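Long-range contacts in glutamine amido transferase (Methylobacillus flagellatus, PDB 3M3P), which is a glutamine amidotransferase-type protein with an alpha/beta fold, a long mixed sheet flanked by helices, and has no assigned specific role: residues H108-G112 with W139-T143; H176-A181 with I222-N226; L125-G129 with H231-W236; A44-D48 with D77-V83. All blocks are in the same frame, centred on the assembly; numbering follows the deposited sequence.

Contact 1 of 4, residues H108-G112 with W139-T143; sequences HAEIG and WHYQT
E110 and H140 grip each other through both backbone and side chain, and this is the tight half of the contact. E110 N donates to H140 O (3.1 Å) and H140 N to E110 O (3.0 Å), an antiparallel hydrogen-bonded pair. On the same face of the sheet the two side chains run side by side, and H140 NE2 gives a short, nearly straight bond of 2.6 Å to E110 OE1. The oxygen lies in the imidazole plane and is met on its anti side, with carboxylate and ring turned 89° apart. CG of H140 stands between backbone N and carbonyl carbon (chi1 74°), a rotamer that lets ND1 reach Q142 O at 2.7 Å while NE2 holds the glutamate, so both ring nitrogens are anchored and rotation is restrained. A buried carboxylate needs several donors, and E110 has more in S156 and Q162. W139 joins H140 in facing E110, which makes a classic beta bulge where strand 134-140 nears the corner at Y141. On the opposite face the contact is mainly apolar: beta-branched I111 lays CG2 over the five-membered ring of W139, 3.9 Å from its centroid, in a CH-pi contact. Packing thins toward Y141, which is exposed to solvent. Its ring meets A109 obliquely, with CB 3.6 Å from CD1, and the small alanine allows the backbones to stay close there. I111 CD1 slants past the far end of the same ring, 3.4 Å from Y141 OH, a hydroxyl that, like W139 NE1, hydrogen-bonds to E194.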
loop_
_atom_site.group_PDB
_atom_site.type_symbol
_atom_site.label_atom_id
_atom_site.label_comp_id
_atom_site.label_asym_id
_atom_site.label_seq_id
_atom_site.Cartn_x
_atom_site.Cartn_y
_atom_site.Cartn_z
ATOM N N HIS A 108 9.751 -1.490 -17.315
ATOM C CA HIS A 108 10.929 -1.433 -16.458
ATOM C C HIS A 108 10.482 -1.518 -15.003
ATOM O O HIS A 108 9.493 -0.887 -14.605
ATOM C CB HIS A 108 11.676 -0.129 -16.660
ATOM C CG HIS A 108 12.082 0.119 -18.079
ATOM N ND1 HIS A 108 13.006 -0.657 -18.746
ATOM C CD2 HIS A 108 11.598 1.005 -18.971
ATOM C CE1 HIS A 108 13.086 -0.226 -20.002
ATOM N NE2 HIS A 108 12.291 0.817 -20.134
ATOM N N ALA A 109 11.186 -2.318 -14.230
ATOM C CA ALA A 109 10.892 -2.444 -12.808
ATOM C C ALA A 109 11.279 -1.148 -12.047
ATOM O O ALA A 109 12.002 -0.302 -12.566
ATOM C CB ALA A 109 11.623 -3.636 -12.221
ATOM N N GLU A 110 10.808 -1.025 -10.808
ATOM C CA GLU A 110 11.332 -0.026 -9.891
ATOM C C GLU A 110 11.743 -0.701 -8.630
ATOM O O GLU A 110 10.901 -1.275 -7.946
ATOM C CB GLU A 110 10.322 1.107 -9.569
ATOM C CG GLU A 110 9.891 1.927 -10.780
ATOM C CD GLU A 110 8.867 3.007 -10.455
ATOM O OE1 GLU A 110 7.907 2.686 -9.708
ATOM O OE2 GLU A 110 9.109 4.174 -10.866
ATOM N N ILE A 111 13.029 -0.611 -8.297
ATOM C CA ILE A 111 13.550 -1.157 -7.034
ATOM C C ILE A 111 14.468 -0.127 -6.433
ATOM O O ILE A 111 15.554 0.140 -6.966
ATOM C CB ILE A 111 14.225 -2.532 -7.181
ATOM C CG1 ILE A 111 13.322 -3.550 -7.886
ATOM C CG2 ILE A 111 14.693 -2.995 -5.779
ATOM C CD1 ILE A 111 13.933 -4.947 -8.192
ATOM N N GLY A 112 14.048 0.434 -5.322
ATOM C CA GLY A 112 14.819 1.458 -4.614
ATOM C C GLY A 112 14.064 2.748 -4.501
ATOM O O GLY A 112 12.842 2.753 -4.451
ATOM N N TRP A 139 9.526 -1.491 -4.924
ATOM C CA TRP A 139 10.094 -2.819 -5.219
ATOM C C TRP A 139 9.017 -3.612 -5.945
ATOM O O TRP A 139 8.286 -4.392 -5.372
ATOM C CB TRP A 139 10.640 -3.497 -3.965
ATOM C CG TRP A 139 11.523 -4.679 -4.243
ATOM C CD1 TRP A 139 11.385 -5.627 -5.241
ATOM C CD2 TRP A 139 12.649 -5.076 -3.483
ATOM N NE1 TRP A 139 12.382 -6.554 -5.138
ATOM C CE2 TRP A 139 13.179 -6.237 -4.069
ATOM C CE3 TRP A 139 13.275 -4.532 -2.352
ATOM C CZ2 TRP A 139 14.282 -6.918 -3.521
ATOM C CZ3 TRP A 139 14.387 -5.206 -1.815
ATOM C CH2 TRP A 139 14.866 -6.380 -2.404
ATOM N N HIS A 140 8.883 -3.333 -7.247
ATOM C CA HIS A 140 7.782 -3.900 -8.033
ATOM C C HIS A 140 8.128 -4.067 -9.478
ATOM O O HIS A 140 8.940 -3.341 -10.034
ATOM C CB HIS A 140 6.492 -3.052 -7.922
ATOM C CG HIS A 140 6.543 -1.783 -8.684
ATOM N ND1 HIS A 140 5.914 -1.604 -9.911
ATOM C CD2 HIS A 140 7.173 -0.616 -8.389
ATOM C CE1 HIS A 140 6.204 -0.384 -10.344
ATOM N NE2 HIS A 140 6.944 0.236 -9.428
ATOM N N TYR A 141 7.469 -5.065 -10.071
ATOM C CA TYR A 141 7.596 -5.409 -11.480
ATOM C C TYR A 141 6.340 -5.192 -12.289
ATOM O O TYR A 141 6.381 -5.301 -13.521
ATOM C CB TYR A 141 8.027 -6.870 -11.570
ATOM C CG TYR A 141 9.378 -7.167 -10.982
ATOM C CD1 TYR A 141 10.532 -7.062 -11.735
ATOM C CD2 TYR A 141 9.512 -7.586 -9.674
ATOM C CE1 TYR A 141 11.783 -7.331 -11.188
ATOM C CE2 TYR A 141 10.775 -7.888 -9.151
ATOM C CZ TYR A 141 11.891 -7.739 -9.920
ATOM O OH TYR A 141 13.096 -8.063 -9.365
ATOM N N GLN A 142 5.216 -4.976 -11.620
ATOM C CA GLN A 142 3.930 -4.795 -12.323
ATOM C C GLN A 142 3.312 -3.464 -11.941
ATOM O O GLN A 142 3.751 -2.781 -11.015
ATOM C CB GLN A 142 2.984 -5.986 -12.050
ATOM C CG GLN A 142 3.600 -7.306 -12.411
ATOM C CD GLN A 142 2.581 -8.414 -12.497
ATOM O OE1 GLN A 142 1.809 -8.597 -11.540
ATOM N NE2 GLN A 142 2.548 -9.174 -13.605
ATOM N N THR A 143 2.214 -3.141 -12.611
ATOM C CA THR A 143 1.533 -1.876 -12.436
ATOM C C THR A 143 0.036 -2.050 -12.558
ATOM O O THR A 143 -0.419 -2.882 -13.368
ATOM C CB THR A 143 2.039 -0.797 -13.483
ATOM O OG1 THR A 143 1.318 0.427 -13.323
ATOM C CG2 THR A 143 1.945 -1.279 -14.907
#

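Contact 2 of 4, residues H176-A181 with I222-N226; sequences HIEMQA and IATLN
I222 and L225, one turn apart on helix 218-237, carry the apolar part of this contact, pressing branched side chains onto the loop that leads into helix 181-190. I222 CD1 rests on M179 CB at 3.8 Å, while its other branch, CG2, lies 3.8 Å from A181 N. CG1 of I222 passes A181 CB at 4.2 Å, a looser approach in which the small alanine lets the start of one helix come near the flank of the other. L225 has its CG anti to the backbone N (chi1 173°), which carries the methyls out toward the loop: CD2 reaches M179 CB at 4.0 Å and the backbone carbonyl H176 O at 3.8 Å, and CD1 comes within 4.3 Å of I177 CA. Of the M179 side chain, modelled as selenomethionine, CB is the part that meets the helix, and the rest bends toward V184 and W187. The loop follows strand 170-173 of the central sheet, and Q180 takes the N-cap position of helix 181-190, so the contact joins two helices through the connection between strand and helix. Among the polar interactions, one lies within the loop: H176 ND1 donates to E178 OE2 at 2.7 Å, meeting the carboxylate on its syn side, with the oxygen close to the imidazole plane. E178 folds back to reach it (chi1 79°, chi2 -77°). The H176 side chain also touches C89, in a sequence consistent with a nucleophile elbow. Q180 turns away from the helix, and its NE2 is bound by D22 and H19.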
loop_
_atom_site.group_PDB
_atom_site.type_symbol
_atom_site.label_atom_id
_atom_site.label_comp_id
_atom_site.label_asym_id
_atom_site.label_seq_id
_atom_site.Cartn_x
_atom_site.Cartn_y
_atom_site.Cartn_z
ATOM N N HIS A 176 5.702 1.760 -1.395
ATOM C CA HIS A 176 5.571 1.339 -0.029
ATOM C C HIS A 176 5.680 2.568 0.856
ATOM O O HIS A 176 6.796 3.009 1.177
ATOM C CB HIS A 176 6.695 0.375 0.349
ATOM C CG HIS A 176 6.605 -0.973 -0.289
ATOM N ND1 HIS A 176 5.882 -1.997 0.294
ATOM C CD2 HIS A 176 7.195 -1.483 -1.396
ATOM C CE1 HIS A 176 6.007 -3.089 -0.458
ATOM N NE2 HIS A 176 6.775 -2.794 -1.500
ATOM N N ILE A 177 4.546 3.078 1.295
ATOM C CA ILE A 177 4.581 4.205 2.223
ATOM C C ILE A 177 4.724 3.750 3.674
ATOM O O ILE A 177 4.906 4.589 4.576
ATOM C CB ILE A 177 3.369 5.153 2.117
ATOM C CG1 ILE A 177 2.046 4.521 2.473
ATOM C CG2 ILE A 177 3.331 5.798 0.656
ATOM C CD1 ILE A 177 0.919 5.576 2.680
ATOM N N GLU A 178 4.738 2.420 3.882
ATOM C CA GLU A 178 4.845 1.829 5.243
ATOM C C GLU A 178 6.275 1.566 5.740
ATOM O O GLU A 178 6.479 1.120 6.877
ATOM C CB GLU A 178 4.075 0.530 5.329
ATOM C CG GLU A 178 4.713 -0.668 4.756
ATOM C CD GLU A 178 4.679 -0.784 3.275
ATOM O OE1 GLU A 178 4.320 0.145 2.481
ATOM O OE2 GLU A 178 5.014 -1.943 2.843
HETATM N N MSE A 179 7.269 1.910 4.965
HETATM C CA MSE A 179 8.607 1.474 5.286
HETATM C C MSE A 179 9.176 2.079 6.540
HETATM O O MSE A 179 9.002 3.253 6.865
HETATM C CB MSE A 179 9.616 1.774 4.155
HETATM C CG MSE A 179 9.263 1.152 2.781
HETATM SE SE MSE A 179 8.835 -0.774 2.878
HETATM C CE MSE A 179 10.579 -1.514 3.315
ATOM N N GLN A 180 9.922 1.214 7.229
ATOM C CA GLN A 180 10.838 1.603 8.311
ATOM C C GLN A 180 12.228 1.137 7.910
ATOM O O GLN A 180 12.362 0.209 7.090
ATOM C CB GLN A 180 10.360 0.969 9.652
ATOM C CG GLN A 180 8.970 1.440 10.031
ATOM C CD GLN A 180 8.443 1.046 11.389
ATOM O OE1 GLN A 180 8.726 -0.032 11.835
ATOM N NE2 GLN A 180 7.692 1.963 12.045
ATOM N N ALA A 181 13.290 1.738 8.470
ATOM C CA ALA A 181 14.643 1.486 7.998
ATOM C C ALA A 181 15.048 0.032 8.099
ATOM O O ALA A 181 15.651 -0.533 7.180
ATOM C CB ALA A 181 15.679 2.368 8.757
ATOM N N ILE A 222 14.171 7.713 5.412
ATOM C CA ILE A 222 13.017 7.078 6.050
ATOM C C ILE A 222 12.228 8.034 6.884
ATOM O O ILE A 222 11.010 7.964 6.886
ATOM C CB ILE A 222 13.415 5.800 6.833
ATOM C CG1 ILE A 222 13.749 4.643 5.844
ATOM C CG2 ILE A 222 12.360 5.403 7.879
ATOM C CD1 ILE A 222 12.545 3.990 5.192
ATOM N N ALA A 223 12.889 8.914 7.636
ATOM C CA ALA A 223 12.169 9.880 8.423
ATOM C C ALA A 223 11.342 10.798 7.508
ATOM O O ALA A 223 10.187 11.121 7.839
ATOM C CB ALA A 223 13.118 10.648 9.326
ATOM N N THR A 224 11.921 11.205 6.389
ATOM C CA THR A 224 11.205 12.018 5.421
ATOM C C THR A 224 9.948 11.306 4.903
ATOM O O THR A 224 8.825 11.845 4.894
ATOM C CB THR A 224 12.144 12.362 4.290
ATOM O OG1 THR A 224 13.239 13.171 4.818
ATOM C CG2 THR A 224 11.430 13.166 3.212
ATOM N N LEU A 225 10.096 10.049 4.536
ATOM C CA LEU A 225 8.972 9.254 4.102
ATOM C C LEU A 225 7.931 9.106 5.201
ATOM O O LEU A 225 6.734 9.272 4.970
ATOM C CB LEU A 225 9.452 7.868 3.647
ATOM C CG LEU A 225 8.373 6.856 3.305
ATOM C CD1 LEU A 225 7.462 7.372 2.164
ATOM C CD2 LEU A 225 9.017 5.522 2.913
ATOM N N ASN A 226 8.377 8.822 6.410
ATOM C CA ASN A 226 7.463 8.617 7.564
ATOM C C ASN A 226 6.558 9.818 7.722
ATOM O O ASN A 226 5.359 9.672 7.999
ATOM C CB ASN A 226 8.194 8.342 8.882
ATOM C CG ASN A 226 8.853 6.954 8.970
ATOM O OD1 ASN A 226 8.545 5.942 8.230
ATOM N ND2 ASN A 226 9.733 6.870 9.900
#

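Contact 3 of 4, residues L125-G129 with H231-W236; sequences LEWLG and HVYARW
R235 holds E126 in a salt bridge gripped side-on, NE lying 2.7 Å and NH2 2.9 Å from the single oxygen E126 OE2. Both nitrogens approach from the same face of the carboxylate, with the oxygen close to the guanidinium plane. The extended glutamate brings its tip across to the arginine, whose chain is bent at chi2 (54°); NH2 is shared with a second carboxylate, D168. The next bond uses a carbonyl of the last helical turn: H231 ND1 donates to W127 O at 3.0 Å, from well above the carbonyl plane though within its own ring plane. A water donates to L125 O at 2.8 Å and also meets H231 NE2, so the imidazole is engaged at both nitrogens. G129 leaves the helix with positive phi, natural for glycine, and sets its CA over the H231 face, 3.7 Å from the ring centroid. Next to these polar groups lies W127. R235 CG sits over its six-membered ring, 3.6 Å from the centroid, and W127 CZ2 comes under the centre of the guanidinium, the two planes 32° apart; the broad indole thus supports both the aliphatic stem and the flat charged end. Its CZ3 reaches W236 CB at 3.9 Å, at the edge of the second indole. Beta-branched V232 lies alongside L128, CG2 4.1 Å from L128 CD2. On the sheet side of the contact, W127 and W236 touch I171, and L128 and V232 touch F173: neighbouring helices 122-128 and 218-237 pack on strand 170-173, the layering of helix on sheet found in alpha/beta folds.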
loop_
_atom_site.group_PDB
_atom_site.type_symbol
_atom_site.label_atom_id
_atom_site.label_comp_id
_atom_site.label_asym_id
_atom_site.label_seq_id
_atom_site.Cartn_x
_atom_site.Cartn_y
_atom_site.Cartn_z
ATOM N N LEU A 125 -3.286 17.183 -3.236
ATOM C CA LEU A 125 -2.981 18.077 -2.131
ATOM C C LEU A 125 -3.599 17.509 -0.851
ATOM O O LEU A 125 -2.947 17.497 0.213
ATOM C CB LEU A 125 -3.523 19.463 -2.404
ATOM C CG LEU A 125 -3.351 20.501 -1.300
ATOM C CD1 LEU A 125 -1.885 20.775 -1.020
ATOM C CD2 LEU A 125 -4.167 21.756 -1.598
ATOM N N GLU A 126 -4.856 17.106 -0.926
ATOM C CA GLU A 126 -5.599 16.609 0.262
ATOM C C GLU A 126 -4.953 15.380 0.877
ATOM O O GLU A 126 -4.750 15.336 2.114
ATOM C CB GLU A 126 -7.039 16.304 -0.134
ATOM C CG GLU A 126 -7.886 15.795 1.031
ATOM C CD GLU A 126 -9.358 15.654 0.781
ATOM O OE1 GLU A 126 -9.854 16.099 -0.280
ATOM O OE2 GLU A 126 -10.049 15.118 1.708
ATOM N N TRP A 127 -4.645 14.387 0.046
ATOM C CA TRP A 127 -4.161 13.103 0.537
ATOM C C TRP A 127 -2.656 13.063 0.748
ATOM O O TRP A 127 -2.223 12.469 1.727
ATOM C CB TRP A 127 -4.603 11.992 -0.411
ATOM C CG TRP A 127 -6.052 11.650 -0.258
ATOM C CD1 TRP A 127 -7.076 12.269 -0.855
ATOM C CD2 TRP A 127 -6.606 10.648 0.597
ATOM N NE1 TRP A 127 -8.286 11.739 -0.409
ATOM C CE2 TRP A 127 -8.005 10.725 0.466
ATOM C CE3 TRP A 127 -6.063 9.692 1.472
ATOM C CZ2 TRP A 127 -8.876 9.842 1.141
ATOM C CZ3 TRP A 127 -6.921 8.826 2.123
ATOM C CH2 TRP A 127 -8.302 8.907 1.952
ATOM N N LEU A 128 -1.860 13.725 -0.101
ATOM C CA LEU A 128 -0.372 13.678 0.003
ATOM C C LEU A 128 0.192 14.901 0.734
ATOM O O LEU A 128 1.345 14.837 1.205
ATOM C CB LEU A 128 0.244 13.595 -1.383
ATOM C CG LEU A 128 -0.260 12.467 -2.265
ATOM C CD1 LEU A 128 0.385 12.557 -3.638
ATOM C CD2 LEU A 128 -0.034 11.095 -1.589
ATOM N N GLY A 129 -0.558 15.989 0.818
ATOM C CA GLY A 129 -0.120 17.158 1.574
ATOM C C GLY A 129 0.517 18.267 0.751
ATOM O O GLY A 129 0.824 19.351 1.264
ATOM N N HIS A 231 0.844 11.801 7.094
ATOM C CA HIS A 231 -0.207 12.654 6.568
ATOM C C HIS A 231 -1.280 11.796 5.837
ATOM O O HIS A 231 -2.473 11.972 6.035
ATOM C CB HIS A 231 0.402 13.659 5.568
ATOM C CG HIS A 231 -0.583 14.632 5.028
ATOM N ND1 HIS A 231 -1.441 14.364 3.972
ATOM C CD2 HIS A 231 -0.849 15.902 5.424
ATOM C CE1 HIS A 231 -2.216 15.419 3.784
ATOM N NE2 HIS A 231 -1.849 16.372 4.625
ATOM N N VAL A 232 -0.838 10.874 4.987
ATOM C CA VAL A 232 -1.770 9.982 4.284
ATOM C C VAL A 232 -2.593 9.196 5.298
ATOM O O VAL A 232 -3.789 9.104 5.174
ATOM C CB VAL A 232 -1.012 9.007 3.362
ATOM C CG1 VAL A 232 -1.946 7.985 2.751
ATOM C CG2 VAL A 232 -0.241 9.789 2.260
ATOM N N TYR A 233 -1.939 8.579 6.281
ATOM C CA TYR A 233 -2.638 7.700 7.223
ATOM C C TYR A 233 -3.623 8.492 8.057
ATOM O O TYR A 233 -4.747 8.050 8.308
ATOM C CB TYR A 233 -1.647 6.947 8.091
ATOM C CG TYR A 233 -0.779 5.932 7.379
ATOM C CD1 TYR A 233 -1.242 5.210 6.283
ATOM C CD2 TYR A 233 0.472 5.642 7.861
ATOM C CE1 TYR A 233 -0.436 4.224 5.702
ATOM C CE2 TYR A 233 1.287 4.666 7.267
ATOM C CZ TYR A 233 0.793 3.950 6.234
ATOM O OH TYR A 233 1.562 2.945 5.620
ATOM N N ALA A 234 -3.234 9.690 8.476
ATOM C CA ALA A 234 -4.142 10.562 9.215
ATOM C C ALA A 234 -5.372 10.916 8.408
ATOM O O ALA A 234 -6.484 10.950 8.945
ATOM C CB ALA A 234 -3.387 11.830 9.696
ATOM N N ARG A 235 -5.220 11.184 7.127
ATOM C CA ARG A 235 -6.396 11.441 6.285
ATOM C C ARG A 235 -7.227 10.182 6.163
ATOM O O ARG A 235 -8.447 10.217 6.279
ATOM C CB ARG A 235 -5.972 11.934 4.921
ATOM C CG ARG A 235 -7.089 12.207 3.940
ATOM C CD ARG A 235 -8.161 13.165 4.476
ATOM N NE ARG A 235 -9.220 13.273 3.468
ATOM C CZ ARG A 235 -10.199 12.395 3.378
ATOM N NH1 ARG A 235 -10.268 11.408 4.263
ATOM N NH2 ARG A 235 -11.087 12.492 2.435
ATOM N N TRP A 236 -6.586 9.052 5.904
ATOM C CA TRP A 236 -7.312 7.817 5.677
ATOM C C TRP A 236 -8.176 7.373 6.862
ATOM O O TRP A 236 -9.324 6.966 6.690
ATOM C CB TRP A 236 -6.311 6.705 5.310
ATOM C CG TRP A 236 -7.036 5.445 4.956
ATOM C CD1 TRP A 236 -7.663 5.201 3.781
ATOM C CD2 TRP A 236 -7.216 4.291 5.755
ATOM N NE1 TRP A 236 -8.252 3.953 3.796
ATOM C CE2 TRP A 236 -7.979 3.371 5.003
ATOM C CE3 TRP A 236 -6.832 3.956 7.052
ATOM C CZ2 TRP A 236 -8.380 2.134 5.523
ATOM C CZ3 TRP A 236 -7.191 2.708 7.537
ATOM C CH2 TRP A 236 -7.950 1.835 6.794
HETATM O O HOH W 1 -3.294 18.518 2.768
#

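Contact 4 of 4, residues A44-D48 with D77-V83; sequences AEIRD and DAVAQRV
The 3-10 turn at I46-D48 lies beside the last turn of helix 68-81, bringing I46 CA within 6.0 Å of A78 CA, and the helix closes in a Schellman motif, with R82 at positive phi and V83 N bonded to A78 O at 2.9 Å. I46 is the apolar plug. Its CG1 is anti to the backbone N (chi1 -170°) and drops onto A78, 3.7 Å from CB, where alanine lets the turn come close. The same CG1 meets V83 CG1 at 4.1 Å, and CG2 spreads over D77 CB at 3.9 Å. Polar groups border this patch on the outer side. R47 crosses Q81 at about a right angle, and its NH1 makes a weak bond of 3.5 Å to Q81 OE1, the guanidinium and amide planes nearly parallel. A water donates to D77 OD2 at 2.8 Å while also holding A44 O and I46 N, tying carboxylate to turn. E45 folds back to accept from R47 N, bracing the turn from within. The turn leads into strand 51-54 and the helix into strand 85-88, so the contact packs the helix of a beta-alpha-beta crossover between two neighbouring parallel strands against the approach to the first.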
loop_
_atom_site.group_PDB
_atom_site.type_symbol
_atom_site.label_atom_id
_atom_site.label_comp_id
_atom_site.label_asym_id
_atom_site.label_seq_id
_atom_site.Cartn_x
_atom_site.Cartn_y
_atom_site.Cartn_z
ATOM N N ALA A 44 -16.670 -13.095 6.477
ATOM C CA ALA A 44 -17.788 -13.016 5.521
ATOM C C ALA A 44 -18.393 -11.651 5.460
ATOM O O ALA A 44 -18.877 -11.236 4.402
ATOM C CB ALA A 44 -18.885 -14.023 5.864
ATOM N N GLU A 45 -18.350 -10.941 6.584
ATOM C CA GLU A 45 -18.969 -9.626 6.690
ATOM C C GLU A 45 -17.894 -8.553 6.847
ATOM O O GLU A 45 -17.313 -8.397 7.919
ATOM C CB GLU A 45 -19.920 -9.637 7.865
ATOM C CG GLU A 45 -20.545 -8.303 8.353
ATOM C CD GLU A 45 -21.284 -7.560 7.246
ATOM O OE1 GLU A 45 -20.638 -7.007 6.342
ATOM O OE2 GLU A 45 -22.544 -7.497 7.320
ATOM N N ILE A 46 -17.728 -7.768 5.819
ATOM C CA ILE A 46 -16.793 -6.644 5.821
ATOM C C ILE A 46 -17.085 -5.648 6.963
ATOM O O ILE A 46 -16.178 -4.999 7.499
ATOM C CB ILE A 46 -16.778 -5.919 4.465
ATOM C CG1 ILE A 46 -15.606 -4.903 4.392
ATOM C CG2 ILE A 46 -18.116 -5.211 4.173
ATOM C CD1 ILE A 46 -14.143 -5.463 4.551
ATOM N N ARG A 47 -18.346 -5.502 7.338
ATOM C CA ARG A 47 -18.733 -4.557 8.365
ATOM C C ARG A 47 -18.207 -4.968 9.773
ATOM O O ARG A 47 -18.356 -4.202 10.728
ATOM C CB ARG A 47 -20.224 -4.330 8.404
ATOM C CG ARG A 47 -20.824 -3.802 7.094
ATOM C CD ARG A 47 -20.869 -2.332 7.097
ATOM N NE ARG A 47 -21.571 -1.874 8.292
ATOM C CZ ARG A 47 -22.887 -1.899 8.478
ATOM N NH1 ARG A 47 -23.725 -2.250 7.500
ATOM N NH2 ARG A 47 -23.364 -1.518 9.675
ATOM N N ASP A 48 -17.605 -6.154 9.897
ATOM C CA ASP A 48 -16.912 -6.549 11.104
ATOM C C ASP A 48 -15.627 -5.754 11.293
ATOM O O ASP A 48 -15.071 -5.820 12.387
ATOM C CB ASP A 48 -16.554 -8.070 11.069
ATOM C CG ASP A 48 -17.757 -9.023 11.212
ATOM O OD1 ASP A 48 -18.903 -8.595 11.324
ATOM O OD2 ASP A 48 -17.423 -10.228 11.255
ATOM N N ASP A 77 -17.105 -5.401 -1.506
ATOM C CA ASP A 77 -18.075 -5.166 -0.442
ATOM C C ASP A 77 -17.667 -3.934 0.424
ATOM O O ASP A 77 -18.523 -3.158 0.836
ATOM C CB ASP A 77 -18.213 -6.385 0.460
ATOM C CG ASP A 77 -18.914 -7.562 -0.139
ATOM O OD1 ASP A 77 -19.503 -7.455 -1.249
ATOM O OD2 ASP A 77 -18.891 -8.613 0.586
ATOM N N ALA A 78 -16.364 -3.793 0.707
ATOM C CA ALA A 78 -15.893 -2.645 1.476
ATOM C C ALA A 78 -16.283 -1.356 0.730
ATOM O O ALA A 78 -16.813 -0.413 1.325
ATOM C CB ALA A 78 -14.390 -2.707 1.655
ATOM N N VAL A 79 -15.987 -1.278 -0.548
ATOM C CA VAL A 79 -16.313 -0.067 -1.320
ATOM C C VAL A 79 -17.811 0.172 -1.327
ATOM O O VAL A 79 -18.279 1.289 -1.077
ATOM C CB VAL A 79 -15.655 -0.111 -2.726
ATOM C CG1 VAL A 79 -16.074 1.091 -3.602
ATOM C CG2 VAL A 79 -14.144 -0.177 -2.610
ATOM N N ALA A 80 -18.610 -0.873 -1.535
ATOM C CA ALA A 80 -20.079 -0.728 -1.488
ATOM C C ALA A 80 -20.587 -0.265 -0.127
ATOM O O ALA A 80 -21.574 0.503 -0.054
ATOM C CB ALA A 80 -20.737 -2.053 -1.889
ATOM N N GLN A 81 -19.971 -0.727 0.953
ATOM C CA GLN A 81 -20.410 -0.470 2.311
ATOM C C GLN A 81 -19.742 0.761 2.933
ATOM O O GLN A 81 -19.941 1.050 4.115
ATOM C CB GLN A 81 -20.196 -1.718 3.202
ATOM C CG GLN A 81 -21.088 -2.875 2.833
ATOM C CD GLN A 81 -22.556 -2.502 3.042
ATOM O OE1 GLN A 81 -22.897 -2.041 4.137
ATOM N NE2 GLN A 81 -23.400 -2.720 2.013
ATOM N N ARG A 82 -18.891 1.437 2.158
ATOM C CA ARG A 82 -18.130 2.584 2.659
ATOM C C ARG A 82 -17.213 2.252 3.811
ATOM O O ARG A 82 -17.030 3.071 4.742
ATOM C CB ARG A 82 -19.061 3.780 3.009
ATOM C CG ARG A 82 -19.797 4.251 1.741
ATOM C CD ARG A 82 -20.631 5.516 1.910
ATOM N NE ARG A 82 -19.731 6.611 2.228
ATOM C CZ ARG A 82 -18.925 7.228 1.352
ATOM N NH1 ARG A 82 -18.944 6.913 0.038
ATOM N NH2 ARG A 82 -18.109 8.197 1.800
ATOM N N VAL A 83 -16.641 1.053 3.811
ATOM C CA VAL A 83 -15.573 0.678 4.735
ATOM C C VAL A 83 -14.280 1.045 3.962
ATOM O O VAL A 83 -14.021 0.506 2.880
ATOM C CB VAL A 83 -15.621 -0.829 5.043
ATOM C CG1 VAL A 83 -14.397 -1.262 5.829
ATOM C CG2 VAL A 83 -16.917 -1.148 5.803
HETATM O O HOH W 2 -18.996 -8.642 3.385
#

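How the contacts relate
Contacts 2 and 3 share helix 218-237 and have centres about 15 Å apart; they touch where Y233 OH lies 3.6 Å from I177 CG1 and 3.5 Å from E178 CA. Contact 1 adjoins contact 2 through W139 N and H176 CD2, 4.2 Å apart, with centres about 17 Å apart. The side chains of H140 and H176 both touch the segment around C89 that resembles a nucleophile elbow, so contacts 1 and 2 flank what is probably the active-site region. Contact 4 lies across the chain's centre from both, its centre about 30 Å from that of contact 1, and comes nearest to contact 3, about 6 Å between closest atoms without touching.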